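Local atomic coordinates of triosephosphate isomerase (Toxoplasma gondii, PDB entry 5UPR), a protein that probably interconverts D-glyceraldehyde 3-phosphate and dihydroxyacetone phosphate as a homodimeric glycolytic and gluconeogenic enzyme, the chain here being its triosephosphate isomerase domain. Residues L85-I90 with V124-N129; S103-G108 with P113-Q118. All coordinates share one frame; numbering follows the deposited sequence.

Contact 1 of 2, residues L85-I90 with V124-N129. With SO4 (sulfate ion), chain F.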
loop_
_atom_site.group_PDB
_atom_site.type_symbol
_atom_site.label_atom_id
_atom_site.label_comp_id
_atom_site.label_asym_id
_atom_site.label_seq_id
_atom_site.Cartn_x
_atom_site.Cartn_y
_atom_site.Cartn_z
ATOM N N LEU A 85 2.135 3.883 3.202
ATOM C CA LEU A 85 1.316 4.937 3.748
ATOM C C LEU A 85 1.335 4.767 5.293
ATOM O O LEU A 85 0.759 3.812 5.872
ATOM C CB LEU A 85 -0.138 4.786 3.238
ATOM C CG LEU A 85 -0.245 4.699 1.702
ATOM C CD1 LEU A 85 -1.748 4.653 1.303
ATOM C CD2 LEU A 85 0.359 5.908 0.926
ATOM N N SER A 86 1.949 5.735 5.966
ATOM C CA SER A 86 2.001 5.745 7.428
ATOM C C SER A 86 0.671 6.204 8.050
ATOM O O SER A 86 -0.140 6.934 7.425
ATOM C CB SER A 86 3.128 6.643 7.904
ATOM O OG SER A 86 2.901 7.991 7.535
ATOM N N PRO A 87 0.434 5.792 9.326
ATOM C CA PRO A 87 -0.809 6.238 9.945
ATOM C C PRO A 87 -0.853 7.752 10.109
ATOM O O PRO A 87 -1.939 8.348 10.066
ATOM C CB PRO A 87 -0.803 5.512 11.287
ATOM C CG PRO A 87 0.623 5.016 11.490
ATOM C CD PRO A 87 1.135 4.746 10.106
ATOM N N LYS A 88 0.285 8.378 10.295
ATOM C CA LYS A 88 0.309 9.852 10.446
ATOM C C LYS A 88 -0.146 10.478 9.140
ATOM O O LYS A 88 -0.938 11.422 9.163
ATOM C CB LYS A 88 1.712 10.292 10.823
ATOM C CG LYS A 88 1.879 11.781 11.071
ATOM C CD LYS A 88 3.317 12.022 11.553
ATOM C CE LYS A 88 3.733 13.428 11.442
ATOM N NZ LYS A 88 3.318 14.165 12.616
HETATM N N MSE A 89 0.335 9.970 7.999
HETATM C CA MSE A 89 -0.095 10.488 6.685
HETATM C C MSE A 89 -1.588 10.332 6.489
HETATM O O MSE A 89 -2.290 11.258 5.993
HETATM C CB MSE A 89 0.680 9.719 5.590
HETATM C CG MSE A 89 0.308 10.219 4.219
HETATM SE SE MSE A 89 1.138 9.158 2.826
HETATM C CE MSE A 89 2.941 9.921 2.922
ATOM N N ILE A 90 -2.074 9.123 6.837
ATOM C CA ILE A 90 -3.475 8.761 6.621
ATOM C C ILE A 90 -4.341 9.719 7.474
ATOM O O ILE A 90 -5.276 10.321 6.997
ATOM C CB ILE A 90 -3.703 7.263 6.945
ATOM C CG1 ILE A 90 -3.054 6.393 5.841
ATOM C CG2 ILE A 90 -5.180 6.914 7.023
ATOM C CD1 ILE A 90 -2.846 4.947 6.264
ATOM N N VAL A 124 -1.126 -1.783 14.520
ATOM C CA VAL A 124 -2.277 -1.320 15.324
ATOM C C VAL A 124 -1.823 -0.202 16.289
ATOM O O VAL A 124 -2.446 0.874 16.360
ATOM C CB VAL A 124 -2.995 -2.447 16.088
ATOM C CG1 VAL A 124 -4.097 -1.874 16.985
ATOM C CG2 VAL A 124 -3.613 -3.479 15.140
ATOM N N ARG A 125 -0.752 -0.472 17.021
ATOM C CA ARG A 125 -0.218 0.502 17.971
ATOM C C ARG A 125 0.121 1.844 17.292
ATOM O O ARG A 125 -0.174 2.912 17.832
ATOM C CB ARG A 125 1.061 -0.029 18.634
ATOM C CG ARG A 125 1.783 0.917 19.560
ATOM C CD ARG A 125 0.807 1.372 20.663
ATOM N NE ARG A 125 1.333 2.387 21.599
ATOM C CZ ARG A 125 1.908 2.187 22.778
ATOM N NH1 ARG A 125 2.016 0.972 23.327
ATOM N NH2 ARG A 125 2.434 3.218 23.396
ATOM N N ALA A 126 0.787 1.771 16.142
ATOM C CA ALA A 126 1.179 2.959 15.402
ATOM C C ALA A 126 -0.038 3.770 14.958
ATOM O O ALA A 126 -0.070 5.012 15.069
ATOM C CB ALA A 126 2.011 2.573 14.215
ATOM N N ALA A 127 -1.066 3.048 14.483
ATOM C CA ALA A 127 -2.309 3.669 14.024
ATOM C C ALA A 127 -3.026 4.392 15.167
ATOM O O ALA A 127 -3.447 5.564 15.050
ATOM C CB ALA A 127 -3.192 2.621 13.392
ATOM N N LEU A 128 -3.182 3.672 16.288
ATOM C CA LEU A 128 -3.843 4.273 17.462
ATOM C C LEU A 128 -3.066 5.440 18.022
ATOM O O LEU A 128 -3.669 6.459 18.403
ATOM C CB LEU A 128 -4.053 3.198 18.531
ATOM C CG LEU A 128 -4.947 2.014 18.243
ATOM C CD1 LEU A 128 -4.857 1.015 19.406
ATOM C CD2 LEU A 128 -6.369 2.507 17.936
ATOM N N ASN A 129 -1.736 5.326 18.089
ATOM C CA ASN A 129 -0.877 6.466 18.498
ATOM C C ASN A 129 -1.143 7.712 17.658
ATOM O O ASN A 129 -0.999 8.775 18.154
ATOM C CB ASN A 129 0.616 6.188 18.374
ATOM C CG ASN A 129 1.168 5.227 19.430
ATOM O OD1 ASN A 129 0.517 4.895 20.456
ATOM N ND2 ASN A 129 2.420 4.779 19.176
HETATM S S SO4 F . 3.815 1.111 26.223
HETATM O O1 SO4 F . 2.347 1.184 26.034
HETATM O O2 SO4 F . 4.409 2.347 25.670
HETATM O O3 SO4 F . 4.046 1.068 27.686
HETATM O O4 SO4 F . 4.392 -0.105 25.592
#
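Pro-87, the first residue of helix 87-92, packs its ring against the flank of helix 117-129 at two successive alanines, Ala-126 and Ala-127. Its CB lies 3.6 Å from the CA of Ala-127, with the methyl of that alanine further off. One atom on along the ring, CG reaches the carbonyl of Ala-126, 3.6 Å from its O, and also touches the Ala-126 methyl, CG to CB 3.9 Å. No hydrogen bond crosses between the segments; the join is small and wholly buried, CB and CG of the ring resting on main-chain atoms and a methyl. Ser-86, just before Pro-87, is the N-cap; its OG accepts from the N of Met-89, a selenomethionine here, at 3.3 Å. On helix 117-129, Arg-125 takes no part in the join with the proline. Its chain bends at chi2 (57°), and NE donates to OD1 of Asn-129 one turn later, 2.9 Å away and close to the guanidinium plane. The outer edge grips a sulfate, probably from the crystallisation liquor: NH1 to O1 is 2.7 Å and NH2 to O2 3.1 Å. Ala-127 also packs on strands 97-100 and 133-138, and Ile-90 on Val-98, so the two helices lie side by side over the barrel strands, while Ser-86 and Met-89 face Cys-18 and Asn-19 of the second subunit.

Contact 2 of 2, residues S103-G108 with P113-Q118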
loop_
_atom_site.group_PDB
_atom_site.type_symbol
_atom_site.label_atom_id
_atom_site.label_comp_id
_atom_site.label_asym_id
_atom_site.label_seq_id
_atom_site.Cartn_x
_atom_site.Cartn_y
_atom_site.Cartn_z
ATOM N N SER A 103 -6.799 -11.293 6.708
ATOM C CA SER A 103 -6.141 -12.600 6.443
ATOM C C SER A 103 -5.371 -12.640 5.125
ATOM O O SER A 103 -4.353 -13.347 5.013
ATOM C CB SER A 103 -7.103 -13.816 6.481
ATOM O OG SER A 103 -8.128 -13.519 5.614
ATOM N N GLU A 104 -5.824 -11.882 4.146
ATOM C CA GLU A 104 -5.068 -11.823 2.869
ATOM C C GLU A 104 -3.652 -11.221 3.093
ATOM O O GLU A 104 -2.688 -11.741 2.521
ATOM C CB GLU A 104 -5.871 -11.115 1.763
ATOM C CG GLU A 104 -7.142 -11.861 1.392
ATOM C CD GLU A 104 -8.265 -11.002 0.857
ATOM O OE1 GLU A 104 -8.038 -9.790 0.588
ATOM O OE2 GLU A 104 -9.401 -11.601 0.643
ATOM N N ARG A 105 -3.524 -10.236 3.976
ATOM C CA ARG A 105 -2.229 -9.602 4.275
ATOM C C ARG A 105 -1.441 -10.447 5.280
ATOM O O ARG A 105 -0.220 -10.428 5.216
ATOM C CB ARG A 105 -2.392 -8.173 4.801
ATOM C CG ARG A 105 -3.138 -7.232 3.827
ATOM C CD ARG A 105 -2.793 -5.790 4.072
ATOM N NE ARG A 105 -1.345 -5.526 3.861
ATOM C CZ ARG A 105 -0.724 -5.441 2.672
ATOM N NH1 ARG A 105 -1.409 -5.480 1.520
ATOM N NH2 ARG A 105 0.568 -5.186 2.633
ATOM N N ARG A 106 -2.113 -11.177 6.196
ATOM C CA ARG A 106 -1.412 -12.110 7.074
ATOM C C ARG A 106 -0.792 -13.248 6.246
ATOM O O ARG A 106 0.334 -13.684 6.557
ATOM C CB ARG A 106 -2.284 -12.708 8.197
ATOM C CG ARG A 106 -2.740 -11.675 9.231
ATOM C CD ARG A 106 -3.832 -12.246 10.178
ATOM N NE ARG A 106 -4.298 -11.344 11.195
ATOM C CZ ARG A 106 -3.806 -11.196 12.457
ATOM N NH1 ARG A 106 -2.736 -11.820 12.869
ATOM N NH2 ARG A 106 -4.406 -10.380 13.296
ATOM N N ALA A 107 -1.446 -13.677 5.175
ATOM C CA ALA A 107 -0.913 -14.774 4.364
ATOM C C ALA A 107 0.209 -14.310 3.432
ATOM O O ALA A 107 1.113 -15.068 3.112
ATOM C CB ALA A 107 -2.005 -15.457 3.524
ATOM N N GLY A 108 0.125 -13.082 2.962
ATOM C CA GLY A 108 1.126 -12.522 2.078
ATOM C C GLY A 108 0.802 -12.833 0.613
ATOM O O GLY A 108 -0.092 -13.568 0.317
ATOM N N PRO A 113 6.614 -13.219 2.358
ATOM C CA PRO A 113 5.926 -13.533 3.599
ATOM C C PRO A 113 4.927 -12.453 3.998
ATOM O O PRO A 113 5.110 -11.298 3.694
ATOM C CB PRO A 113 7.070 -13.638 4.628
ATOM C CG PRO A 113 8.249 -14.055 3.821
ATOM C CD PRO A 113 8.063 -13.360 2.478
ATOM N N GLY A 114 3.838 -12.863 4.628
ATOM C CA GLY A 114 2.825 -11.956 5.129
ATOM C C GLY A 114 3.168 -11.401 6.513
ATOM O O GLY A 114 4.284 -11.565 7.002
ATOM N N GLU A 115 2.172 -10.717 7.068
ATOM C CA GLU A 115 2.285 -10.023 8.364
ATOM C C GLU A 115 2.001 -10.997 9.493
ATOM O O GLU A 115 0.897 -11.534 9.586
ATOM C CB GLU A 115 1.222 -8.894 8.396
ATOM C CG GLU A 115 1.391 -7.874 7.301
ATOM C CD GLU A 115 0.251 -6.882 7.128
ATOM O OE1 GLU A 115 -0.692 -6.760 7.987
ATOM O OE2 GLU A 115 0.288 -6.285 6.005
ATOM N N SER A 116 2.972 -11.187 10.381
ATOM C CA SER A 116 2.789 -11.980 11.585
ATOM C C SER A 116 1.866 -11.307 12.589
ATOM O O SER A 116 1.519 -10.093 12.443
ATOM C CB SER A 116 4.142 -12.174 12.261
ATOM O OG SER A 116 4.618 -10.934 12.796
ATOM N N ASN A 117 1.474 -12.062 13.632
ATOM C CA ASN A 117 0.706 -11.484 14.729
ATOM C C ASN A 117 1.411 -10.256 15.251
ATOM O O ASN A 117 0.750 -9.271 15.545
ATOM C CB ASN A 117 0.577 -12.486 15.884
ATOM C CG ASN A 117 -0.381 -13.625 15.554
ATOM O OD1 ASN A 117 -1.106 -13.585 14.549
ATOM N ND2 ASN A 117 -0.359 -14.664 16.414
ATOM N N GLN A 118 2.736 -10.337 15.385
ATOM C CA GLN A 118 3.542 -9.234 15.936
ATOM C C GLN A 118 3.572 -7.981 15.031
ATOM O O GLN A 118 3.468 -6.864 15.494
ATOM C CB GLN A 118 4.997 -9.722 16.235
ATOM C CG GLN A 118 5.024 -10.740 17.430
ATOM C CD GLN A 118 4.333 -12.120 17.171
ATOM O OE1 GLN A 118 4.361 -12.701 16.023
ATOM N NE2 GLN A 118 3.698 -12.681 18.266
HETATM O O HOH W 1 2.832 -4.747 4.815
HETATM O O HOH W 2 1.043 -8.320 3.824
HETATM O O HOH W 3 -0.682 -13.126 11.135
HETATM O O HOH W 4 -2.580 -10.250 15.593
#
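Arg-105 and Glu-115 meet through a salt bridge and a main-chain hydrogen bond. NE of the arginine lies 2.8 Å from OE2 of Glu-115, which it meets on the syn side, somewhat out of the carboxylate plane; the two flat groups are turned 50° from each other. A bend at chi3 (62°) swings the guanidinium over to the carboxylate, and CB of Arg-105 also rests 3.5 Å from the same OE2. Beside the salt bridge, on the main chain, the N of Glu-115 donates to the O of Arg-105 at 3.0 Å, nearly straight at 167°. One water joins NH2 of Arg-105 to OE2, and a second links OE2 to the O of Arg-105. Close by, Gly-114 CA and Gly-108 CA approach to 3.5 Å; two glycines bring the backbones together here, and Gly-108, with positive phi, is the first residue to leave the helix. Arg-106 runs alongside the carbonyl of Glu-115 with its CB and CG, and its NH1 shares a water with that O; its NE is held by the O of Gly-101. In the outer shell, Lys-123 is a second partner of Glu-115 OE2 and Asp-71 of Arg-105 NE, while Arg-105 NH1 pairs with Glu-84 of the second subunit. Ser-116 caps the start of helix 117-129 through the N of Val-119. The contact closes the loop between helix 103-107, which follows strand 97-100, and helix 117-129 of the TIM barrel, at the dimer interface.

From the N terminus, the chain first enters contact 1 at 85-90, at the start of helix 87-92. It then runs through strand 97-100 into helix 103-107, the first half of contact 2. A loop of four residues, 109-112, is closed when 113-118 returns to that helix, and helix 117-129 then carries the chain back to 124-129, completing contact 1. Contact 2 is therefore nested inside the larger loop of contact 1. They share helix 117-129, contact 2 at its lead-in and first turn and contact 1 near its end, with centres about 18 Å apart; the two do not touch. They join this helix and its lead-in to helices 87-92 and 103-107, and both border the second subunit.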